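Local coordinates for protein citrate synthase (Pyrobaculum aerophilum, PDB 2IBP) that probably catalyses the condensation of oxaloacetate with acetyl-CoA and the hydrolysis that yields citrate and free CoA in the tricarboxylic acid cycle, at residues 115-120 against 236-241. Residues are numbered along the deposited sequence; the frame is centred on the assembly and turned at random.
Sequences AAVAAE and SVAAAI
Glu120 OE1, on the helix that presents Val117 to Ala238, is gripped twice, being hydrogen-bonded to Thr97 OG1 and to His94 N; its partner oxygen OE2 forms a salt bridge with Lys157, so this buried carboxylate is held at both oxygens. The contact itself is apolar and centres on Val117, whose two methyls divide the work. CG1, placed anti to the backbone N (chi1 166°), reaches over Ala238 and also meets Val237 CG1. Its distance to Ala238 CB is 4.1 Å. CG2, beside the backbone N, takes the end of Ile241 instead, with CD1 3.8 Å away. The small methyl of Ala238 permits a close backbone approach: the CA atoms of Val117 and Ala238 are 5.8 Å apart, and the segment axes come within 8.5 Å. At 178° between their N-to-C directions, segments 115-120 and 236-241 run almost exactly antiparallel. Leu154 and Ile161 of helix 141-169 also cover Val117, while Trp375 of helix 363-382 packs on Val237 and Ile241. Ala115 packs on Ala118 of the second subunit, and Ala239 on Ala239 of that subunit. This antiparallel pair bordering the subunit interface is consistent with the multi-helix sandwich at the dimer interface of citrate synthases.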
loop_
_atom_site.group_PDB
_atom_site.type_symbol
_atom_site.label_atom_id
_atom_site.label_comp_id
_atom_site.label_asym_id
_atom_site.label_seq_id
_atom_site.Cartn_x
_atom_site.Cartn_y
_atom_site.Cartn_z
ATOM N N ALA A 115 -8.699 -6.695 3.707
ATOM C CA ALA A 115 -10.030 -6.556 3.123
ATOM C C ALA A 115 -11.038 -5.936 4.099
ATOM O O ALA A 115 -11.841 -5.082 3.725
ATOM C CB ALA A 115 -10.536 -7.915 2.624
ATOM N N ALA A 116 -10.969 -6.344 5.364
ATOM C CA ALA A 116 -11.883 -5.827 6.376
ATOM C C ALA A 116 -11.676 -4.332 6.636
ATOM O O ALA A 116 -12.635 -3.575 6.795
ATOM C CB ALA A 116 -11.732 -6.625 7.691
ATOM N N VAL A 117 -10.429 -3.887 6.638
ATOM C CA VAL A 117 -10.154 -2.470 6.850
ATOM C C VAL A 117 -10.703 -1.651 5.676
ATOM O O VAL A 117 -11.371 -0.631 5.864
ATOM C CB VAL A 117 -8.673 -2.231 7.044
ATOM C CG1 VAL A 117 -8.358 -0.754 6.927
ATOM C CG2 VAL A 117 -8.236 -2.806 8.383
ATOM N N ALA A 118 -10.501 -2.139 4.460
ATOM C CA ALA A 118 -11.051 -1.456 3.285
ATOM C C ALA A 118 -12.582 -1.437 3.368
ATOM O O ALA A 118 -13.227 -0.419 3.095
ATOM C CB ALA A 118 -10.622 -2.160 1.993
ATOM N N ALA A 119 -13.171 -2.576 3.716
ATOM C CA ALA A 119 -14.623 -2.687 3.819
ATOM C C ALA A 119 -15.195 -1.736 4.848
ATOM O O ALA A 119 -16.204 -1.087 4.588
ATOM C CB ALA A 119 -15.046 -4.106 4.150
ATOM N N GLU A 120 -14.560 -1.651 6.010
ATOM C CA GLU A 120 -15.041 -0.752 7.058
ATOM C C GLU A 120 -14.955 0.702 6.604
ATOM O O GLU A 120 -15.868 1.501 6.845
ATOM C CB GLU A 120 -14.272 -0.974 8.356
ATOM C CG GLU A 120 -14.773 -0.179 9.552
ATOM C CD GLU A 120 -16.086 -0.672 10.162
ATOM O OE1 GLU A 120 -16.568 -1.788 9.843
ATOM O OE2 GLU A 120 -16.616 0.068 11.031
ATOM N N SER A 236 -5.063 3.704 3.562
ATOM C CA SER A 236 -3.660 3.822 3.954
ATOM C C SER A 236 -3.278 2.707 4.950
ATOM O O SER A 236 -2.207 2.095 4.856
ATOM C CB SER A 236 -3.398 5.193 4.539
ATOM O OG SER A 236 -3.624 6.200 3.550
ATOM N N VAL A 237 -4.174 2.433 5.887
ATOM C CA VAL A 237 -3.937 1.369 6.850
ATOM C C VAL A 237 -3.969 -0.002 6.167
ATOM O O VAL A 237 -3.115 -0.852 6.447
ATOM C CB VAL A 237 -4.889 1.453 8.058
ATOM C CG1 VAL A 237 -4.798 0.178 8.910
ATOM C CG2 VAL A 237 -4.542 2.670 8.881
ATOM N N ALA A 238 -4.890 -0.195 5.226
ATOM C CA ALA A 238 -4.958 -1.460 4.492
ATOM C C ALA A 238 -3.619 -1.700 3.774
ATOM O O ALA A 238 -3.090 -2.813 3.801
ATOM C CB ALA A 238 -6.119 -1.455 3.504
ATOM N N ALA A 239 -3.048 -0.643 3.186
ATOM C CA ALA A 239 -1.748 -0.733 2.518
ATOM C C ALA A 239 -0.626 -1.046 3.508
ATOM O O ALA A 239 0.246 -1.832 3.216
ATOM C CB ALA A 239 -1.432 0.554 1.743
ATOM N N ALA A 240 -0.644 -0.406 4.676
ATOM C CA ALA A 240 0.339 -0.693 5.721
ATOM C C ALA A 240 0.301 -2.181 6.098
ATOM O O ALA A 240 1.341 -2.830 6.226
ATOM C CB ALA A 240 0.058 0.156 6.938
ATOM N N ILE A 241 -0.910 -2.714 6.246
ATOM C CA ILE A 241 -1.126 -4.141 6.545
ATOM C C ILE A 241 -0.575 -5.016 5.430
ATOM O O ILE A 241 0.043 -6.041 5.686
ATOM C CB ILE A 241 -2.608 -4.409 6.800
ATOM C CG1 ILE A 241 -3.034 -3.698 8.089
ATOM C CG2 ILE A 241 -2.908 -5.910 6.880
ATOM C CD1 ILE A 241 -4.546 -3.641 8.296
#